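Local coordinates for protein exosome complex component Rrp41 (Archaeoglobus fulgidus, PDB 3M7N) that probably degrades RNA from the 3' end as a catalytic component of the archaeal exosome and may also synthesise heteromeric RNA tails, at residues Y77-A82 with V127-A132; P28-A33 with S42-M47. The protein carries 1 engineered substitution. One frame throughout, in Å; residues are numbered along the deposited sequence.

Contact 1. Residues Y77-A82 with V127-A132; sequences YRYNMA and VEVLQA. With nucleotides of chain L.
Tyr77 and Val127 meet where the phenol end of the ring leans obliquely on one valine methyl, with Tyr77 CZ 3.7 Å from Val127 CG2. Two residues on, the pairing recurs: Tyr79 CE1 lies 3.7 Å from Val129 CG2. In Val129 CG1 is anti to the backbone N (chi1 -176°), which leaves CG2 anti to the carbonyl carbon and turned to Tyr79; Val127 does the same toward Tyr77. The Tyr79 hydroxyl is held by Ser136. On the same face Met81, bent at its last torsion (chi3 68°), brings CE to 3.6 Å from Ala132 CB, and this alanine CB is itself 3.9 Å from O2' of nucleotide C6 of chain L. The other face is polar and carries Arg78, Asn80 and Glu128. Asn80 ND2 is hydrogen-bonded to Glu84 of the neighbouring exonuclease 2 subunit. Arg78 NH1 stands 3.7 Å from Glu128 OE1, a long salt bridge in which no N-H is aimed at the oxygen. A parallel ladder joins the backbones, from Val127 N to Arg78 O (2.9 Å) through to Ala82 N on Val129 O (3.1 Å). Strand 74-81 edges the five-stranded sheet within this chain, 122-129 lying between it and strand 50-60, while helices 96-110 and 136-150 pack on the tyrosine and valine face.

Contact 2. Residues P28-A33 with S42-M47; sequences PIKIEA and SCYLEM
Ile31 and Leu45 run alongside each other in the same direction, with Ile31 CG1 only 3.3 Å from Leu45 CD2. With CG1 beside the backbone N (chi1 -52°), Ile31 CG2 falls anti to N and reaches Cys43 SG at 3.7 Å. An alanine in place of Ile31 would probably open a gap beside Leu45 CD2 and Cys43 SG and leave Met232 and Ala236 of helix 212-248 without this neighbour. Two antiparallel hydrogen-bonded pairs satisfy the backbones of Lys30, Glu32, Tyr44 and Glu46. Glu46 N gives a bond of 2.7 Å to Lys30 O in the carbonyl plane, whereas the return bond from Lys30 N to Glu46 O is longer, 3.2 Å, its donor well above the Glu46 carbonyl plane. Glu32 and Tyr44 exchange bonds both ways. Ile31 O accepts from Arg239, while Cys43 and Leu45 pair with Ala54 and Val52. On the outward face Lys30 NZ forms a salt bridge to Glu32 OE1 at 3.5 Å, the lysine chain roughly perpendicular to the Tyr44 side chain. The Tyr44 hydroxyl donates to the anti lone pair of Glu46 OE1 (2.7 Å). Ser42 OG accepts from Val35 N and Leu36 N. Polar outside and apolar inside, this is an amphipathic beta hairpin at one margin of the mixed sheet of the RNase PH fold.

How the contacts relate
Contacts 1 and 2 belong to one five-stranded sheet and take up its two sides: strands 74-81 and 29-33 are its outermost members within this chain, and strand 50-60 runs between the inner partners 122-129 and 41-47. Their centres are 14 Å apart and they do not touch. Helix 136-150 packs against the apolar face of both. Contact 1 is parallel and buried, its polar face met by the exonuclease 2 subunit and its far end near the RNA. Contact 2 is an antiparallel hairpin, only partly buried: no other protein chain touches it, and its polar side chains pair within each strand, lysine with glutamate and tyrosine with glutamate, while helix 212-248 covers its isoleucines.

Contact 1. Residues Y77-A82 with V127-A132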
loop_
_atom_site.group_PDB
_atom_site.type_symbol
_atom_site.label_atom_id
_atom_site.label_comp_id
_atom_site.label_asym_id
_atom_site.label_seq_id
_atom_site.Cartn_x
_atom_site.Cartn_y
_atom_site.Cartn_z
ATOM N N TYR E 77 6.987 13.921 10.922
ATOM C CA TYR E 77 8.354 14.047 11.322
ATOM C C TYR E 77 8.907 12.686 11.076
ATOM O O TYR E 77 8.344 11.694 11.509
ATOM C CB TYR E 77 8.439 14.430 12.809
ATOM C CG TYR E 77 9.825 14.622 13.368
ATOM C CD1 TYR E 77 10.275 15.887 13.753
ATOM C CD2 TYR E 77 10.678 13.545 13.546
ATOM C CE1 TYR E 77 11.547 16.077 14.280
ATOM C CE2 TYR E 77 11.938 13.721 14.072
ATOM C CZ TYR E 77 12.366 14.995 14.449
ATOM O OH TYR E 77 13.627 15.169 14.989
ATOM N N ARG E 78 10.004 12.642 10.352
ATOM C CA ARG E 78 10.632 11.384 10.050
ATOM C C ARG E 78 12.072 11.423 10.504
ATOM O O ARG E 78 12.837 12.304 10.119
ATOM C CB ARG E 78 10.557 11.099 8.544
ATOM C CG ARG E 78 11.052 9.714 8.184
ATOM C CD ARG E 78 10.822 9.413 6.726
ATOM N NE ARG E 78 11.968 9.770 5.900
ATOM C CZ ARG E 78 13.052 9.012 5.782
ATOM N NH1 ARG E 78 14.061 9.393 4.997
ATOM N NH2 ARG E 78 13.123 7.872 6.463
ATOM N N TYR E 79 12.427 10.452 11.327
ATOM C CA TYR E 79 13.768 10.297 11.826
ATOM C C TYR E 79 14.372 9.111 11.106
ATOM O O TYR E 79 13.818 8.011 11.115
ATOM C CB TYR E 79 13.722 10.039 13.335
ATOM C CG TYR E 79 15.010 9.531 13.943
ATOM C CD1 TYR E 79 15.904 10.397 14.584
ATOM C CD2 TYR E 79 15.323 8.178 13.910
ATOM C CE1 TYR E 79 17.095 9.912 15.167
ATOM C CE2 TYR E 79 16.495 7.693 14.485
ATOM C CZ TYR E 79 17.375 8.563 15.112
ATOM O OH TYR E 79 18.529 8.055 15.667
ATOM N N ASN E 80 15.520 9.327 10.491
ATOM C CA ASN E 80 16.111 8.294 9.672
ATOM C C ASN E 80 17.621 8.297 9.779
ATOM O O ASN E 80 18.267 9.341 9.669
ATOM C CB ASN E 80 15.669 8.457 8.209
ATOM C CG ASN E 80 16.182 7.338 7.321
ATOM O OD1 ASN E 80 16.065 6.159 7.656
ATOM N ND2 ASN E 80 16.770 7.700 6.191
ATOM N N MET E 81 18.186 7.123 10.005
ATOM C CA MET E 81 19.620 7.001 10.091
ATOM C C MET E 81 20.147 6.471 8.759
ATOM O O MET E 81 19.604 5.514 8.206
ATOM C CB MET E 81 20.005 6.060 11.233
ATOM C CG MET E 81 19.239 6.306 12.519
ATOM S SD MET E 81 19.767 5.195 13.842
ATOM C CE MET E 81 21.431 5.774 14.173
ATOM N N ALA E 82 21.196 7.109 8.247
ATOM C CA ALA E 82 21.859 6.671 7.028
ATOM C C ALA E 82 22.626 5.391 7.307
ATOM O O ALA E 82 23.125 5.197 8.408
ATOM C CB ALA E 82 22.791 7.755 6.517
ATOM N N VAL E 127 14.541 14.505 9.307
ATOM C CA VAL E 127 15.837 14.657 9.906
ATOM C C VAL E 127 16.647 13.420 9.610
ATOM O O VAL E 127 16.158 12.291 9.749
ATOM C CB VAL E 127 15.783 14.912 11.444
ATOM C CG1 VAL E 127 17.142 15.393 11.891
ATOM C CG2 VAL E 127 14.759 15.964 11.802
ATOM N N GLU E 128 17.895 13.636 9.213
ATOM C CA GLU E 128 18.759 12.550 8.799
ATOM C C GLU E 128 19.997 12.477 9.663
ATOM O O GLU E 128 20.749 13.447 9.774
ATOM C CB GLU E 128 19.172 12.758 7.347
ATOM C CG GLU E 128 19.276 11.477 6.557
ATOM C CD GLU E 128 17.915 10.866 6.260
ATOM O OE1 GLU E 128 17.004 11.555 5.744
ATOM O OE2 GLU E 128 17.761 9.678 6.570
ATOM N N VAL E 129 20.213 11.324 10.277
ATOM C CA VAL E 129 21.433 11.107 11.022
ATOM C C VAL E 129 22.534 10.644 10.070
ATOM O O VAL E 129 22.542 9.503 9.630
ATOM C CB VAL E 129 21.246 10.075 12.158
ATOM C CG1 VAL E 129 22.518 9.949 12.957
ATOM C CG2 VAL E 129 20.096 10.473 13.060
ATOM N N LEU E 130 23.461 11.546 9.773
ATOM C CA LEU E 130 24.594 11.260 8.907
ATOM C C LEU E 130 25.683 10.564 9.696
ATOM O O LEU E 130 26.442 9.758 9.162
ATOM C CB LEU E 130 25.127 12.561 8.311
ATOM C CG LEU E 130 24.112 13.250 7.391
ATOM C CD1 LEU E 130 24.650 14.574 6.865
ATOM C CD2 LEU E 130 23.712 12.306 6.229
ATOM N N GLN E 131 25.774 10.896 10.978
ATOM C CA GLN E 131 26.714 10.230 11.847
ATOM C C GLN E 131 26.106 10.172 13.231
ATOM O O GLN E 131 25.641 11.197 13.761
ATOM C CB GLN E 131 28.080 10.930 11.873
ATOM C CG GLN E 131 29.140 10.147 12.666
ATOM C CD GLN E 131 30.507 10.819 12.672
ATOM O OE1 GLN E 131 30.959 11.321 13.703
ATOM N NE2 GLN E 131 31.168 10.837 11.519
ATOM N N ALA E 132 26.114 8.971 13.804
ATOM C CA ALA E 132 25.356 8.701 15.006
ATOM C C ALA E 132 26.231 8.547 16.224
ATOM O O ALA E 132 27.267 7.884 16.198
ATOM C CB ALA E 132 24.508 7.461 14.825
ATOM P P C L 6 19.311 4.980 21.932
ATOM O OP1 C L 6 19.228 6.226 22.732
ATOM O OP2 C L 6 18.056 4.321 21.495
ATOM O "O5'" C L 6 20.260 5.236 20.659
ATOM C "C5'" C L 6 21.526 5.862 20.882
ATOM C "C4'" C L 6 22.602 5.403 19.914
ATOM O "O4'" C L 6 22.635 3.959 19.789
ATOM C "C3'" C L 6 22.442 5.835 18.466
ATOM O "O3'" C L 6 22.655 7.238 18.332
ATOM C "C2'" C L 6 23.558 4.993 17.859
ATOM O "O2'" C L 6 24.860 5.490 18.140
ATOM C "C1'" C L 6 23.326 3.664 18.583
ATOM N N1 C L 6 22.539 2.722 17.742
ATOM C C2 C L 6 23.215 1.990 16.764
ATOM O O2 C L 6 24.437 2.140 16.643
ATOM N N3 C L 6 22.513 1.135 15.982
ATOM C C4 C L 6 21.195 1.002 16.151
ATOM N N4 C L 6 20.549 0.140 15.349
ATOM C C5 C L 6 20.490 1.746 17.149
ATOM C C6 C L 6 21.193 2.589 17.913
#

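Contact 2. Residues P28-A33 with S42-M47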
loop_
_atom_site.group_PDB
_atom_site.type_symbol
_atom_site.label_atom_id
_atom_site.label_comp_id
_atom_site.label_asym_id
_atom_site.label_seq_id
_atom_site.Cartn_x
_atom_site.Cartn_y
_atom_site.Cartn_z
ATOM N N PRO E 28 30.776 19.335 22.461
ATOM C CA PRO E 28 30.874 20.409 21.460
ATOM C C PRO E 28 29.688 20.378 20.498
ATOM O O PRO E 28 29.247 19.309 20.064
ATOM C CB PRO E 28 32.163 20.081 20.697
ATOM C CG PRO E 28 32.990 19.282 21.665
ATOM C CD PRO E 28 32.016 18.542 22.563
ATOM N N ILE E 29 29.193 21.559 20.162
ATOM C CA ILE E 29 28.005 21.707 19.357
ATOM C C ILE E 29 28.252 22.743 18.272
ATOM O O ILE E 29 28.909 23.753 18.517
ATOM C CB ILE E 29 26.829 22.132 20.246
ATOM C CG1 ILE E 29 26.323 20.928 21.035
ATOM C CG2 ILE E 29 25.700 22.730 19.446
ATOM C CD1 ILE E 29 25.254 21.275 22.036
ATOM N N LYS E 30 27.748 22.468 17.068
ATOM C CA LYS E 30 27.754 23.423 15.963
ATOM C C LYS E 30 26.360 23.434 15.337
ATOM O O LYS E 30 25.770 22.370 15.109
ATOM C CB LYS E 30 28.792 23.030 14.912
ATOM C CG LYS E 30 28.966 24.059 13.805
ATOM C CD LYS E 30 29.433 23.438 12.473
ATOM C CE LYS E 30 29.106 24.359 11.275
ATOM N NZ LYS E 30 29.305 23.722 9.935
ATOM N N ILE E 31 25.826 24.621 15.073
ATOM C CA ILE E 31 24.498 24.756 14.493
ATOM C C ILE E 31 24.549 25.736 13.328
ATOM O O ILE E 31 24.983 26.872 13.488
ATOM C CB ILE E 31 23.474 25.324 15.501
ATOM C CG1 ILE E 31 23.479 24.521 16.800
ATOM C CG2 ILE E 31 22.061 25.377 14.884
ATOM C CD1 ILE E 31 22.384 24.927 17.761
ATOM N N GLU E 32 24.078 25.305 12.163
ATOM C CA GLU E 32 23.991 26.194 11.012
ATOM C C GLU E 32 22.638 26.109 10.297
ATOM O O GLU E 32 22.192 25.034 9.898
ATOM C CB GLU E 32 25.154 25.948 10.034
ATOM C CG GLU E 32 25.119 26.893 8.837
ATOM C CD GLU E 32 26.206 26.615 7.811
ATOM O OE1 GLU E 32 27.164 25.865 8.126
ATOM O OE2 GLU E 32 26.094 27.153 6.683
ATOM N N ALA E 33 22.001 27.259 10.131
ATOM C CA ALA E 33 20.722 27.352 9.453
ATOM C C ALA E 33 20.879 27.611 7.940
ATOM O O ALA E 33 21.914 28.106 7.504
ATOM C CB ALA E 33 19.880 28.445 10.104
ATOM N N SER E 42 16.044 24.695 6.857
ATOM C CA SER E 42 16.992 23.627 7.123
ATOM C C SER E 42 17.984 23.978 8.209
ATOM O O SER E 42 18.154 25.143 8.573
ATOM C CB SER E 42 17.755 23.287 5.849
ATOM O OG SER E 42 18.301 24.460 5.272
ATOM N N CYS E 43 18.668 22.955 8.697
ATOM C CA CYS E 43 19.677 23.147 9.710
ATOM C C CYS E 43 20.640 21.987 9.690
ATOM O O CYS E 43 20.210 20.838 9.697
ATOM C CB CYS E 43 19.024 23.269 11.092
ATOM S SG CYS E 43 20.188 23.234 12.505
ATOM N N TYR E 44 21.937 22.293 9.635
ATOM C CA TYR E 44 22.967 21.297 9.922
ATOM C C TYR E 44 23.468 21.477 11.370
ATOM O O TYR E 44 23.686 22.592 11.832
ATOM C CB TYR E 44 24.126 21.350 8.919
ATOM C CG TYR E 44 25.247 20.385 9.259
ATOM C CD1 TYR E 44 25.133 19.026 8.992
ATOM C CD2 TYR E 44 26.408 20.828 9.855
ATOM C CE1 TYR E 44 26.168 18.132 9.317
ATOM C CE2 TYR E 44 27.439 19.949 10.182
ATOM C CZ TYR E 44 27.310 18.605 9.917
ATOM O OH TYR E 44 28.332 17.738 10.234
ATOM N N LEU E 45 23.630 20.374 12.086
ATOM C CA LEU E 45 23.828 20.426 13.521
ATOM C C LEU E 45 24.775 19.322 13.884
ATOM O O LEU E 45 24.630 18.188 13.425
ATOM C CB LEU E 45 22.501 20.212 14.226
ATOM C CG LEU E 45 22.163 20.241 15.728
ATOM C CD1 LEU E 45 23.083 19.389 16.603
ATOM C CD2 LEU E 45 21.947 21.641 16.270
ATOM N N GLU E 46 25.772 19.676 14.680
ATOM C CA GLU E 46 26.636 18.699 15.304
ATOM C C GLU E 46 26.425 18.759 16.819
ATOM O O GLU E 46 26.084 19.805 17.388
ATOM C CB GLU E 46 28.094 18.956 14.925
ATOM C CG GLU E 46 28.431 18.590 13.482
ATOM C CD GLU E 46 29.856 18.974 13.084
ATOM O OE1 GLU E 46 30.173 18.943 11.873
ATOM O OE2 GLU E 46 30.660 19.319 13.983
ATOM N N MET E 47 26.613 17.623 17.461
ATOM C CA MET E 47 26.413 17.521 18.888
ATOM C C MET E 47 27.239 16.336 19.308
ATOM O O MET E 47 26.805 15.189 19.175
ATOM C CB MET E 47 24.942 17.279 19.176
ATOM C CG MET E 47 24.569 17.180 20.619
ATOM S SD MET E 47 22.785 17.284 20.803
ATOM C CE MET E 47 22.623 17.695 22.548
#